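Local structure of SusD homolog (Bacteroides thetaiotaomicron VPI-5482, 3FDH) at residues D40-A45 with N249-F254; L338-A343 with Q414-Q419; R22-D27 with A89-D94; K270-A273 with R278-R281; A116-A121 with Y199-R204. The protein probably binds sugars at the cell surface as part of a SusD/RagB-type outer-membrane glycan-uptake system. All coordinates share one frame; numbering follows the deposited sequence. Where two conformers were deposited one is given.

Contact 1: D40-A45 with N249-F254; sequences DINTYA and NPFYGF
The methyl CG2 of Thr43 and the ring carbon CG of Phe254 both stand anti to their own backbone N (chi1 169° for Phe254), which swings the methyl and the ring out from helices 40-48 and 250-258 until they meet. Thr43 CG2 sits almost exactly above the middle of the Phe254 ring, 3.7 Å from the ring centroid and 6° off the ring normal. This is a CH-pi contact over one face, and all six ring carbons lie at similar range from the methyl. The hydroxyl of the same threonine bonds to Gly39 O, just before its helix. Beside it, Asn42, the residue before Thr43, brings ND2 obliquely to 3.8 Å from CD1 of Phe251, nearly one turn before Phe254. That amide is held by its OD1, which accepts from the backbone N of Ala431 and Thr432. Phe251 and Phe254 both also meet the ring of Phe261. Replacing Phe254 by an alanine would probably leave the Thr43 methyl without its aromatic platform and open a gap beside Phe261 and Leu59. The second segment is held in shape by Asn249, whose OD1 accepts a nearly straight bond from Tyr252 N at 2.9 Å and a weak one from Phe251 N. This side-chain N-cap, followed by proline in the first turn, is a classic helix start, packed here inside a largely helical SusD-type fold.

Contact 2: L338-A343 with Q414-Q419; sequences LMFLKA and QETMIQ
Phe340 makes the tight part of this contact, driving the far end of its ring against the backbone of helix 412-423 at Gln419. Phe340 CZ lies 3.4 Å from Gln419 O, and Phe340 CE1 is 3.6 Å from Gln419 CB. The carbonyl oxygen comes at the ring obliquely, as does that of Thr416, whose O is 3.8 Å from Phe340 CD1. With CG anti to the carbonyl carbon (chi1 -79°), the phenyl ring leans across the groove between the helices, and Leu357 and Ala360 of helix 354-379 pack on it as well. Further along, the contact narrows to two methyls: Ala343 CB touches Thr416 CG2 at 3.7 Å. The threonine hydroxyl is turned into its own helix, bonded to Pro412 O.

The two segments run antiparallel, their axes 168° apart in direction and 9.9 Å apart at closest approach. Helices 354-379 and 393-410 intervene in the chain, and both also pack against this pair, consistent with the layered alpha-helical build of a family assigned to the TPR clan.

Gln419 bends at chi2 so that its amide leaves the aromatic ring. Gln419 NE2 then donates to Glu415 OE2 at 2.9 Å, meeting it from above the carboxylate plane, and the pair is buried against helix 393-410. The other oxygen of that carboxylate, OE1, is hydrogen-bonded to Tyr274 OH, so Glu415 is held at both oxygens. On the loose side, by contrast, Ile418 points away from helix 335-348, and Lys342 and Gln414 lie on partly exposed flanks.

Contact 3: R22-D27 with A89-D94; sequences RFILAD and ARIIID
Segments 22-27 and 89-94 pass each other antiparallel with a signed crossing angle of -157°, their axes 9.4 Å apart, and Ile24 and Ile92 come within 7.0 Å from CA to CA. These two isoleucines lie alongside one another, head to tail. CG1 of Ile92 lies 3.7 Å from Ile24 CB and nearly as close to the CG2 branch of Ile24. Because Ile92 CG1 stands beside its backbone N and the chain then runs on extended (chi2 173°), the terminal CD1 passes Ile24 and lodges against the next residue. There Ile92 CD1 is 3.5 Å from Leu25 N and 3.8 Å from Leu25 CB, with the CD1 branch of the leucine also at its flank. One methyl group thus touches both backbone and side chain of helix 21-37.

No hydrogen bond joins the two segments, and the side-chain contacts are apolar, made by three isoleucines and Leu25. Helix 106-127 closes the inner side, where Met111 packs on Leu25 and Ala112 on Ile92, making a three-helix group near the amino-terminal end of the SusD-type fold.

Toward the surface the packing thins. The side chains of Ile24 and Ile91 cross at about a right angle, CD1 of Ile24 reaching CG2 of Ile91 at 3.9 Å. Both residues are partly exposed, and Ile24 also packs on Asn88 and Gln95 of helix 76-95.

Contact 4: K270-A273 with R278-R281; sequences KLLA and RANR
Arg278 opens the second segment by laying the aliphatic base of its side chain beside Leu271, whose CD2 lies 4.5 Å from Arg278 CB. The guanidinium group is turned elsewhere: its NH2 forms a salt bridge with Asp276, just earlier in the same loop. Leu271 CD2 lies obliquely to the guanidinium, as near to Arg278 NE as to Arg278 CB, a loose contact.

Ala279 comes next and carries the centre of the contact. Its methyl points straight at helix 265-274, where Ala279 CB sits 3.9 Å from Leu271 CB and 3.8 Å from Leu271 O. Leu272 adds a looser edge, its CD2 reaching the same Ala279 CB at 4.4 Å. So small a side chain lets the loop come close, bringing Leu271 and Ala279 within 5.2 Å from CA to CA.

At Asn280 the chain bends away from the helix. Arg281 N donates to Arg278 O at 3.2 Å and closes a type I beta-turn with Ala279 and Asn280 at its corners. Arg281 then points to the far side, in a salt bridge with Glu369 of helix 354-379.

The segment thus folds back on the helix it has just left, on its way to strand 283-284. Its backbone bonds to Ala297 at Ala279, Leu365 and Ala368 of helix 354-379 flank Arg278, and Leu422 of helix 412-423 packs on both Leu271 and Arg278.

Contact 5: A116-A121 with Y199-R204; sequences AAYNCA and YGLKAR
Tyr118 OH is gripped from two sources: it takes a weak hydrogen bond from Arg204 NH1 at 3.4 Å, and it is hydrogen-bonded to the carbonyl oxygen of Leu332. The arginine bond is long but straight (169° at the hydrogen), and the hydroxyl lies at the edge of the guanidinium group, in its plane. Ring and guanidinium planes are 55° apart, so the two groups cross obliquely rather than stack, although Arg204 NH1 also comes within 3.6 Å of Tyr118 CE2. Extended through its first two torsions, the Arg204 chain bends at chi3 (-78°), and this turn carries the guanidinium across to the tyrosine. Its stronger partner lies beyond, where NH2 forms a salt bridge with Glu337, which probably balances the buried charge. The acid also helps to fix the plane that Tyr118 meets.

Below the hydroxyl the contact is apolar. Leu201 crosses the tyrosine at about a right angle, and its CD2 touches Tyr118 CD2 at 3.9 Å, with CD1 of the leucine hardly further off. The ring bridges the distance between the helices, whose nearest CA atoms, of Tyr118 and Leu201, are 8.1 Å apart. A phenylalanine in place of Tyr118 would keep the packing on Leu201 but would probably leave the Leu332 carbonyl and Arg204 NH1 without the hydroxyl that joins them.

Helices 106-127 and 191-208 are thus bridged by the long side chains of Tyr118 and Arg204, with Leu201 packed beside the ring, within the buried, largely helical packing of a SusD-type fold whose family belongs to the TPR clan.

Along the chain, contact 3 opens first; its segments alternate with those of contact 1, contact 5 falls between the two halves of contact 1, and contacts 4 and 2 follow in that order. Contacts 3, 5 and 2 form a continuous run. Ala89 CB touches Ala116 CB at 4.0 Å, and Leu341 CD1 reaches Arg204 CA at 3.7 Å, so helices 76-95, 106-127, 191-208 and 335-348 pack in succession. Contacts 2 and 4 come within about 5 Å between nearest atoms without touching. Contacts 3 and 4 are farthest apart, their centres about 43 Å distant across the chain's centre. Both neighbouring and sequence-distant helices are thus packed into one body.

Contact 1: D40-A45 with N249-F254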
# COMPACT_ATOMS: atom_id res chain seq x y z
N ASP A 40 10.27 1.80 2.35
CA ASP A 40 10.57 0.59 3.12
C ASP A 40 9.34 -0.08 3.69
O ASP A 40 9.30 -1.26 3.78
CB ASP A 40 11.49 0.87 4.31
CG ASP A 40 12.89 1.35 3.92
OD1 ASP A 40 13.32 1.14 2.78
OD2 ASP A 40 13.56 1.97 4.80
N ILE A 41 8.32 0.68 4.06
CA ILE A 41 7.10 0.08 4.63
C ILE A 41 6.56 -0.94 3.63
O ILE A 41 6.22 -2.07 3.98
CB ILE A 41 6.01 1.12 4.94
CG1 ILE A 41 6.46 2.06 6.06
CG2 ILE A 41 4.71 0.44 5.38
CD1 ILE A 41 6.84 1.37 7.30
N ASN A 42 6.55 -0.52 2.37
CA ASN A 42 6.00 -1.31 1.24
C ASN A 42 6.94 -2.46 0.89
O ASN A 42 6.51 -3.57 0.56
CB ASN A 42 5.79 -0.45 -0.01
CG ASN A 42 5.19 -1.23 -1.19
OD1 ASN A 42 3.99 -1.58 -1.17
ND2 ASN A 42 5.97 -1.40 -2.29
N THR A 43 8.23 -2.15 0.98
CA THR A 43 9.26 -3.13 0.67
C THR A 43 9.16 -4.36 1.56
O THR A 43 9.14 -5.52 1.09
CB THR A 43 10.65 -2.45 0.67
OG1 THR A 43 10.64 -1.47 -0.41
CG2 THR A 43 11.78 -3.52 0.47
N TYR A 44 9.07 -4.10 2.86
CA TYR A 44 8.98 -5.17 3.85
C TYR A 44 7.63 -5.85 3.81
O TYR A 44 7.52 -7.08 3.90
CB TYR A 44 9.36 -4.67 5.24
CG TYR A 44 10.84 -4.45 5.43
CD1 TYR A 44 11.51 -3.39 4.79
CD2 TYR A 44 11.58 -5.28 6.26
CE1 TYR A 44 12.89 -3.18 4.98
CE2 TYR A 44 12.97 -5.09 6.45
CZ TYR A 44 13.61 -4.04 5.82
OH TYR A 44 14.97 -3.88 6.05
N ALA A 45 6.57 -5.07 3.67
CA ALA A 45 5.23 -5.65 3.51
C ALA A 45 5.20 -6.68 2.40
O ALA A 45 4.57 -7.74 2.49
CB ALA A 45 4.20 -4.53 3.25
N ASN A 249 10.71 5.26 -9.75
CA ASN A 249 9.70 4.58 -8.94
C ASN A 249 10.43 3.91 -7.77
O ASN A 249 11.50 3.33 -7.96
CB ASN A 249 8.93 3.57 -9.82
CG ASN A 249 8.12 2.57 -9.03
OD1 ASN A 249 8.66 1.77 -8.29
ND2 ASN A 249 6.79 2.58 -9.24
N PRO A 250 9.85 3.97 -6.56
CA PRO A 250 10.55 3.52 -5.35
C PRO A 250 10.73 2.02 -5.16
O PRO A 250 11.69 1.59 -4.51
CB PRO A 250 9.72 4.13 -4.24
CG PRO A 250 8.33 4.22 -4.81
CD PRO A 250 8.59 4.65 -6.23
N PHE A 251 9.79 1.26 -5.70
CA PHE A 251 9.81 -0.20 -5.71
C PHE A 251 10.95 -0.60 -6.68
O PHE A 251 11.85 -1.39 -6.36
CB PHE A 251 8.45 -0.75 -6.16
CG PHE A 251 8.37 -2.25 -6.14
CD1 PHE A 251 8.11 -2.92 -4.97
CD2 PHE A 251 8.56 -2.99 -7.28
CE1 PHE A 251 8.05 -4.30 -4.92
CE2 PHE A 251 8.52 -4.35 -7.24
CZ PHE A 251 8.25 -5.03 -6.07
N TYR A 252 10.90 -0.03 -7.88
CA TYR A 252 11.97 -0.20 -8.84
C TYR A 252 13.31 0.20 -8.21
O TYR A 252 14.35 -0.47 -8.38
CB TYR A 252 11.70 0.65 -10.11
CG TYR A 252 12.91 0.81 -10.99
CD1 TYR A 252 13.86 1.79 -10.74
CD2 TYR A 252 13.09 0.00 -12.10
CE1 TYR A 252 14.97 1.92 -11.56
CE2 TYR A 252 14.17 0.13 -12.91
CZ TYR A 252 15.12 1.08 -12.64
OH TYR A 252 16.19 1.21 -13.47
N GLY A 253 13.25 1.27 -7.42
CA GLY A 253 14.42 1.85 -6.79
C GLY A 253 15.10 0.91 -5.84
O GLY A 253 16.33 0.78 -5.83
N PHE A 254 14.29 0.26 -5.03
CA PHE A 254 14.81 -0.73 -4.08
C PHE A 254 15.54 -1.84 -4.80
O PHE A 254 16.65 -2.20 -4.43
CB PHE A 254 13.71 -1.35 -3.21
CG PHE A 254 14.21 -2.55 -2.44
CD1 PHE A 254 14.97 -2.38 -1.29
CD2 PHE A 254 13.99 -3.85 -2.90
CE1 PHE A 254 15.46 -3.48 -0.61
CE2 PHE A 254 14.49 -4.94 -2.22
CZ PHE A 254 15.21 -4.76 -1.08

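Contact 2: L338-A343 with Q414-Q419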
# COMPACT_ATOMS: atom_id res chain seq x y z
N LEU A 338 -10.53 0.68 -4.48
CA LEU A 338 -11.84 1.25 -4.10
C LEU A 338 -12.97 0.29 -4.50
O LEU A 338 -13.98 0.12 -3.82
CB LEU A 338 -12.03 2.62 -4.75
CG LEU A 338 -13.25 3.41 -4.31
CD1 LEU A 338 -13.04 3.97 -2.93
CD2 LEU A 338 -13.55 4.51 -5.37
N MSE A 339 -12.78 -0.37 -5.61
CA MSE A 339 -13.81 -1.31 -6.11
C MSE A 339 -13.84 -2.58 -5.29
O MSE A 339 -14.89 -3.22 -5.17
CB MSE A 339 -13.65 -1.61 -7.61
CG MSE A 339 -13.88 -0.38 -8.52
SE MSE A 339 -15.64 0.44 -8.32
CE MSE A 339 -15.34 1.74 -7.06
N PHE A 340 -12.68 -2.92 -4.73
CA PHE A 340 -12.55 -4.08 -3.84
C PHE A 340 -13.18 -3.77 -2.50
O PHE A 340 -13.71 -4.65 -1.80
CB PHE A 340 -11.10 -4.54 -3.69
CG PHE A 340 -10.59 -5.35 -4.84
CD1 PHE A 340 -11.12 -6.63 -5.11
CD2 PHE A 340 -9.56 -4.88 -5.64
CE1 PHE A 340 -10.67 -7.38 -6.19
CE2 PHE A 340 -9.12 -5.64 -6.72
CZ PHE A 340 -9.67 -6.91 -6.97
N LEU A 341 -13.15 -2.50 -2.14
CA LEU A 341 -13.80 -2.07 -0.90
C LEU A 341 -15.28 -2.15 -1.08
O LEU A 341 -16.04 -2.59 -0.21
CB LEU A 341 -13.36 -0.66 -0.48
CG LEU A 341 -12.02 -0.55 0.23
CD1 LEU A 341 -11.46 0.88 0.23
CD2 LEU A 341 -12.20 -1.11 1.63
N LYS A 342 -15.71 -1.71 -2.24
CA LYS A 342 -17.15 -1.72 -2.59
C LYS A 342 -17.68 -3.16 -2.59
O LYS A 342 -18.71 -3.48 -2.02
CB LYS A 342 -17.34 -1.15 -3.98
CG LYS A 342 -18.82 -0.99 -4.41
CD LYS A 342 -18.96 -0.28 -5.73
CE LYS A 342 -20.41 -0.25 -6.15
NZ LYS A 342 -20.66 0.53 -7.41
N ALA A 343 -16.93 -4.02 -3.25
CA ALA A 343 -17.24 -5.46 -3.31
C ALA A 343 -17.24 -6.10 -1.92
O ALA A 343 -18.13 -6.89 -1.57
CB ALA A 343 -16.25 -6.19 -4.27
N GLN A 414 -14.61 -14.51 0.38
CA GLN A 414 -13.32 -15.18 0.29
C GLN A 414 -12.65 -14.83 -1.02
O GLN A 414 -11.50 -14.44 -1.05
CB GLN A 414 -13.46 -16.70 0.38
CG GLN A 414 -12.16 -17.42 0.14
CD GLN A 414 -12.30 -18.92 0.29
OE1 GLN A 414 -12.47 -19.41 1.38
NE2 GLN A 414 -12.17 -19.66 -0.82
N GLU A 415 -13.41 -15.03 -2.08
CA GLU A 415 -12.95 -14.80 -3.46
C GLU A 415 -12.60 -13.33 -3.70
O GLU A 415 -11.60 -12.99 -4.33
CB GLU A 415 -13.96 -15.30 -4.48
CG GLU A 415 -13.48 -15.11 -5.90
CD GLU A 415 -12.18 -15.87 -6.28
OE1 GLU A 415 -11.75 -16.84 -5.60
OE2 GLU A 415 -11.59 -15.50 -7.32
N THR A 416 -13.45 -12.47 -3.18
CA THR A 416 -13.24 -11.04 -3.26
C THR A 416 -11.91 -10.64 -2.64
O THR A 416 -11.15 -9.89 -3.21
CB THR A 416 -14.42 -10.23 -2.62
OG1 THR A 416 -15.63 -10.49 -3.38
CG2 THR A 416 -14.11 -8.67 -2.56
N MSE A 417 -11.56 -11.19 -1.49
CA MSE A 417 -10.37 -10.74 -0.82
C MSE A 417 -9.12 -11.36 -1.45
O MSE A 417 -8.04 -10.74 -1.46
CB MSE A 417 -10.48 -11.05 0.65
CG MSE A 417 -11.70 -10.43 1.35
SE MSE A 417 -11.73 -8.51 1.11
CE MSE A 417 -10.04 -8.14 1.98
N ILE A 418 -9.28 -12.59 -1.97
CA ILE A 418 -8.18 -13.24 -2.75
C ILE A 418 -7.86 -12.37 -3.97
O ILE A 418 -6.69 -12.11 -4.28
CB ILE A 418 -8.51 -14.69 -3.17
CG1 ILE A 418 -8.53 -15.60 -1.93
CG2 ILE A 418 -7.45 -15.18 -4.14
CD1 ILE A 418 -9.05 -17.07 -2.15
N GLN A 419 -8.90 -11.92 -4.64
CA GLN A 419 -8.75 -11.08 -5.80
C GLN A 419 -8.14 -9.72 -5.46
O GLN A 419 -7.33 -9.19 -6.22
CB GLN A 419 -10.07 -10.94 -6.62
CG GLN A 419 -10.50 -12.25 -7.32
CD GLN A 419 -9.42 -12.81 -8.28
OE1 GLN A 419 -8.77 -12.06 -9.02
NE2 GLN A 419 -9.25 -14.13 -8.28

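Contact 3: R22-D27 with A89-D94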
# COMPACT_ATOMS: atom_id res chain seq x y z
N ARG A 22 2.38 26.03 -0.60
CA ARG A 22 2.36 25.24 -1.83
C ARG A 22 3.67 24.50 -2.05
O ARG A 22 3.68 23.34 -2.47
CB ARG A 22 1.98 26.08 -3.05
CG ARG A 22 2.92 27.20 -3.42
CD ARG A 22 2.26 28.08 -4.44
NE ARG A 22 3.13 29.13 -4.94
CZ ARG A 22 3.26 30.34 -4.39
NH1 ARG A 22 2.58 30.68 -3.29
NH2 ARG A 22 4.08 31.21 -4.96
N PHE A 23 4.76 25.15 -1.70
CA PHE A 23 6.08 24.53 -1.88
C PHE A 23 6.28 23.39 -0.88
O PHE A 23 6.93 22.36 -1.15
CB PHE A 23 7.19 25.59 -1.79
CG PHE A 23 7.05 26.67 -2.84
CD1 PHE A 23 6.94 26.33 -4.18
CD2 PHE A 23 6.99 28.02 -2.48
CE1 PHE A 23 6.80 27.34 -5.14
CE2 PHE A 23 6.86 29.00 -3.44
CZ PHE A 23 6.76 28.66 -4.76
N ILE A 24 5.68 23.57 0.29
CA ILE A 24 5.79 22.53 1.31
C ILE A 24 4.96 21.33 0.83
O ILE A 24 5.37 20.17 0.96
CB ILE A 24 5.28 23.00 2.70
CG1 ILE A 24 6.02 24.26 3.17
CG2 ILE A 24 5.47 21.87 3.73
CD1 ILE A 24 5.44 24.89 4.44
N LEU A 25 3.82 21.63 0.23
CA LEU A 25 2.91 20.57 -0.20
C LEU A 25 3.58 19.71 -1.25
O LEU A 25 3.37 18.50 -1.32
CB LEU A 25 1.60 21.15 -0.76
CG LEU A 25 0.52 20.16 -1.13
CD1 LEU A 25 0.02 19.45 0.20
CD2 LEU A 25 -0.61 20.82 -1.94
N ALA A 26 4.36 20.34 -2.10
CA ALA A 26 5.03 19.59 -3.20
C ALA A 26 5.88 18.51 -2.56
O ALA A 26 5.92 17.35 -2.99
CB ALA A 26 5.91 20.53 -4.05
N ASP A 27 6.53 18.90 -1.47
CA ASP A 27 7.43 18.00 -0.76
C ASP A 27 6.67 16.93 -0.00
O ASP A 27 7.08 15.77 0.05
CB ASP A 27 8.28 18.77 0.25
CG ASP A 27 9.38 17.92 0.84
OD1 ASP A 27 10.45 17.77 0.21
OD2 ASP A 27 9.18 17.44 1.97
N ALA A 89 2.89 18.84 6.89
CA ALA A 89 1.45 19.01 6.54
C ALA A 89 0.78 19.93 7.55
O ALA A 89 -0.03 20.79 7.21
CB ALA A 89 0.73 17.65 6.51
N ARG A 90 1.19 19.77 8.79
CA ARG A 90 0.61 20.53 9.89
C ARG A 90 1.05 21.97 9.83
O ARG A 90 0.31 22.87 10.21
CB ARG A 90 0.92 19.90 11.24
CG ARG A 90 0.06 18.67 11.47
CD ARG A 90 0.47 17.93 12.70
NE ARG A 90 -0.51 16.93 13.10
CZ ARG A 90 -0.33 16.03 14.06
NH1 ARG A 90 0.83 15.95 14.69
NH2 ARG A 90 -1.31 15.20 14.38
N ILE A 91 2.25 22.17 9.32
CA ILE A 91 2.78 23.54 9.14
C ILE A 91 1.93 24.23 8.08
O ILE A 91 1.54 25.39 8.23
CB ILE A 91 4.28 23.56 8.78
CG1 ILE A 91 5.12 23.20 10.02
CG2 ILE A 91 4.70 24.92 8.27
CD1 ILE A 91 6.58 22.86 9.73
N ILE A 92 1.59 23.50 7.03
CA ILE A 92 0.77 24.06 5.96
C ILE A 92 -0.60 24.45 6.54
O ILE A 92 -1.14 25.53 6.27
CB ILE A 92 0.51 23.04 4.84
CG1 ILE A 92 1.82 22.71 4.08
CG2 ILE A 92 -0.54 23.59 3.90
CD1 ILE A 92 1.70 21.55 3.02
N ILE A 93 -1.12 23.56 7.36
CA ILE A 93 -2.47 23.72 7.90
C ILE A 93 -2.51 24.98 8.73
O ILE A 93 -3.45 25.77 8.66
CB ILE A 93 -2.94 22.50 8.70
CG1 ILE A 93 -3.03 21.27 7.77
CG2 ILE A 93 -4.26 22.84 9.39
CD1 ILE A 93 -3.33 19.97 8.45
N ASP A 94 -1.45 25.18 9.49
CA ASP A 94 -1.33 26.38 10.32
C ASP A 94 -1.11 27.62 9.47
O ASP A 94 -1.74 28.65 9.67
CB ASP A 94 -0.22 26.28 11.35
CG ASP A 94 -0.59 25.37 12.52
OD1 ASP A 94 -1.77 24.94 12.61
OD2 ASP A 94 0.31 25.11 13.35

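Contact 4: K270-A273 with R278-R281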
# COMPACT_ATOMS: atom_id res chain seq x y z
N LYS A 270 -0.76 -19.53 -6.41
CA LYS A 270 -2.11 -18.95 -6.51
C LYS A 270 -2.42 -18.61 -7.96
O LYS A 270 -3.46 -18.97 -8.52
CB LYS A 270 -2.23 -17.68 -5.67
CG LYS A 270 -2.14 -17.89 -4.16
CD LYS A 270 -2.22 -16.59 -3.40
CE LYS A 270 -2.17 -16.78 -1.85
NZ LYS A 270 -0.88 -17.31 -1.29
N LEU A 271 -1.52 -17.86 -8.56
CA LEU A 271 -1.71 -17.44 -9.96
C LEU A 271 -1.95 -18.64 -10.89
O LEU A 271 -2.80 -18.60 -11.82
CB LEU A 271 -0.52 -16.58 -10.46
CG LEU A 271 -0.28 -15.25 -9.74
CD1 LEU A 271 1.10 -14.58 -10.13
CD2 LEU A 271 -1.46 -14.31 -10.00
N LEU A 272 -1.19 -19.69 -10.65
CA LEU A 272 -1.26 -20.91 -11.47
C LEU A 272 -2.55 -21.62 -11.22
O LEU A 272 -3.15 -22.17 -12.13
CB LEU A 272 -0.07 -21.87 -11.16
CG LEU A 272 1.32 -21.46 -11.68
CD1 LEU A 272 2.43 -22.31 -10.98
CD2 LEU A 272 1.36 -21.59 -13.21
N ALA A 273 -3.01 -21.59 -9.99
CA ALA A 273 -4.22 -22.31 -9.62
C ALA A 273 -5.41 -21.69 -10.35
O ALA A 273 -6.33 -22.36 -10.73
CB ALA A 273 -4.44 -22.30 -8.14
N ARG A 278 -1.61 -13.10 -15.29
CA ARG A 278 -0.29 -12.66 -14.85
C ARG A 278 0.67 -13.83 -14.61
O ARG A 278 1.88 -13.67 -14.54
CB ARG A 278 -0.40 -11.82 -13.56
CG ARG A 278 -1.11 -10.48 -13.79
CD ARG A 278 -1.50 -9.84 -12.44
NE ARG A 278 -2.73 -10.46 -11.92
CZ ARG A 278 -3.82 -9.81 -11.51
NH1 ARG A 278 -3.84 -8.48 -11.39
NH2 ARG A 278 -4.88 -10.51 -11.15
N ALA A 279 0.10 -15.02 -14.48
CA ALA A 279 0.89 -16.25 -14.30
C ALA A 279 1.90 -16.45 -15.44
O ALA A 279 3.01 -16.97 -15.24
CB ALA A 279 -0.01 -17.50 -14.18
N ASN A 280 1.50 -16.06 -16.64
CA ASN A 280 2.30 -16.30 -17.80
C ASN A 280 2.98 -15.07 -18.31
O ASN A 280 3.61 -15.07 -19.35
CB ASN A 280 1.40 -16.78 -18.92
CG ASN A 280 2.16 -17.45 -20.02
OD1 ASN A 280 3.16 -18.14 -19.76
ND2 ASN A 280 1.72 -17.25 -21.25
N ARG A 281 2.89 -14.01 -17.54
CA ARG A 281 3.33 -12.74 -18.05
C ARG A 281 4.14 -11.83 -17.15
O ARG A 281 4.91 -11.02 -17.64
CB ARG A 281 2.08 -12.03 -18.57
CG ARG A 281 2.35 -10.78 -19.25
CD ARG A 281 1.20 -10.37 -20.12
NE ARG A 281 1.46 -9.03 -20.65
CZ ARG A 281 2.30 -8.75 -21.64
NH1 ARG A 281 2.97 -9.71 -22.23
NH2 ARG A 281 2.50 -7.50 -22.02

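Contact 5: A116-A121 with Y199-R204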
# COMPACT_ATOMS: atom_id res chain seq x y z
N ALA A 116 -2.17 14.79 5.84
CA ALA A 116 -1.94 14.64 7.30
C ALA A 116 -2.63 13.34 7.73
O ALA A 116 -2.10 12.54 8.49
CB ALA A 116 -2.48 15.83 8.07
N ALA A 117 -3.84 13.16 7.22
CA ALA A 117 -4.65 12.00 7.54
C ALA A 117 -3.93 10.76 7.08
O ALA A 117 -3.86 9.75 7.79
CB ALA A 117 -6.04 12.09 6.86
N TYR A 118 -3.38 10.86 5.89
CA TYR A 118 -2.73 9.71 5.26
C TYR A 118 -1.55 9.24 6.06
O TYR A 118 -1.35 8.05 6.27
CB TYR A 118 -2.33 10.03 3.81
CG TYR A 118 -2.10 8.81 2.96
CD1 TYR A 118 -0.91 8.09 3.05
CD2 TYR A 118 -3.04 8.38 2.06
CE1 TYR A 118 -0.68 6.96 2.27
CE2 TYR A 118 -2.82 7.27 1.27
CZ TYR A 118 -1.63 6.56 1.37
OH TYR A 118 -1.42 5.44 0.58
N ASN A 119 -0.77 10.21 6.52
CA ASN A 119 0.44 9.90 7.28
C ASN A 119 0.13 9.44 8.69
O ASN A 119 0.81 8.57 9.24
CB ASN A 119 1.42 11.06 7.25
CG ASN A 119 2.11 11.16 5.90
OD1 ASN A 119 2.96 10.33 5.57
ND2 ASN A 119 1.72 12.14 5.11
N CYS A 120 -0.94 9.98 9.26
CA CYS A 120 -1.36 9.53 10.59
C CYS A 120 -1.76 8.09 10.52
O CYS A 120 -1.52 7.30 11.44
CB CYS A 120 -2.53 10.34 11.13
SG CYS A 120 -2.05 12.01 11.71
N ALA A 121 -2.38 7.74 9.42
CA ALA A 121 -2.86 6.36 9.22
C ALA A 121 -1.69 5.40 9.10
O ALA A 121 -1.71 4.28 9.63
CB ALA A 121 -3.72 6.28 7.97
N TYR A 199 -12.85 10.94 0.14
CA TYR A 199 -13.95 9.98 0.37
C TYR A 199 -13.47 8.56 0.22
O TYR A 199 -13.96 7.66 0.88
CB TYR A 199 -15.14 10.21 -0.57
CG TYR A 199 -16.06 11.27 -0.03
CD1 TYR A 199 -16.82 11.04 1.12
CD2 TYR A 199 -16.15 12.51 -0.64
CE1 TYR A 199 -17.63 12.01 1.64
CE2 TYR A 199 -16.99 13.49 -0.13
CZ TYR A 199 -17.72 13.24 1.00
OH TYR A 199 -18.54 14.22 1.49
N GLY A 200 -12.50 8.39 -0.66
CA GLY A 200 -11.93 7.06 -0.91
C GLY A 200 -11.24 6.63 0.33
O GLY A 200 -11.36 5.45 0.76
N LEU A 201 -10.58 7.61 0.98
CA LEU A 201 -9.83 7.29 2.23
C LEU A 201 -10.80 7.01 3.39
O LEU A 201 -10.57 6.15 4.24
CB LEU A 201 -8.82 8.40 2.58
CG LEU A 201 -7.60 8.55 1.67
CD1 LEU A 201 -6.79 9.79 2.09
CD2 LEU A 201 -6.74 7.29 1.71
N LYS A 202 -11.91 7.73 3.40
CA LYS A 202 -12.94 7.46 4.38
C LYS A 202 -13.44 6.04 4.23
O LYS A 202 -13.75 5.36 5.19
CB LYS A 202 -14.11 8.46 4.33
CG LYS A 202 -13.71 9.82 4.96
CD LYS A 202 -14.86 10.77 5.24
CE LYS A 202 -15.59 10.36 6.47
NZ LYS A 202 -16.58 11.37 6.90
N ALA A 203 -13.50 5.55 3.01
CA ALA A 203 -13.95 4.18 2.79
C ALA A 203 -12.89 3.23 3.32
O ALA A 203 -13.17 2.30 4.09
CB ALA A 203 -14.22 3.92 1.33
N ARG A 204 -11.64 3.48 2.94
CA ARG A 204 -10.53 2.60 3.36
C ARG A 204 -10.47 2.49 4.86
O ARG A 204 -10.33 1.41 5.45
CB ARG A 204 -9.18 3.15 2.86
CG ARG A 204 -7.95 2.47 3.48
CD ARG A 204 -6.64 3.16 3.04
NE ARG A 204 -6.17 2.81 1.69
CZ ARG A 204 -5.00 3.22 1.21
NH1 ARG A 204 -4.22 4.00 1.93
NH2 ARG A 204 -4.59 2.83 0.03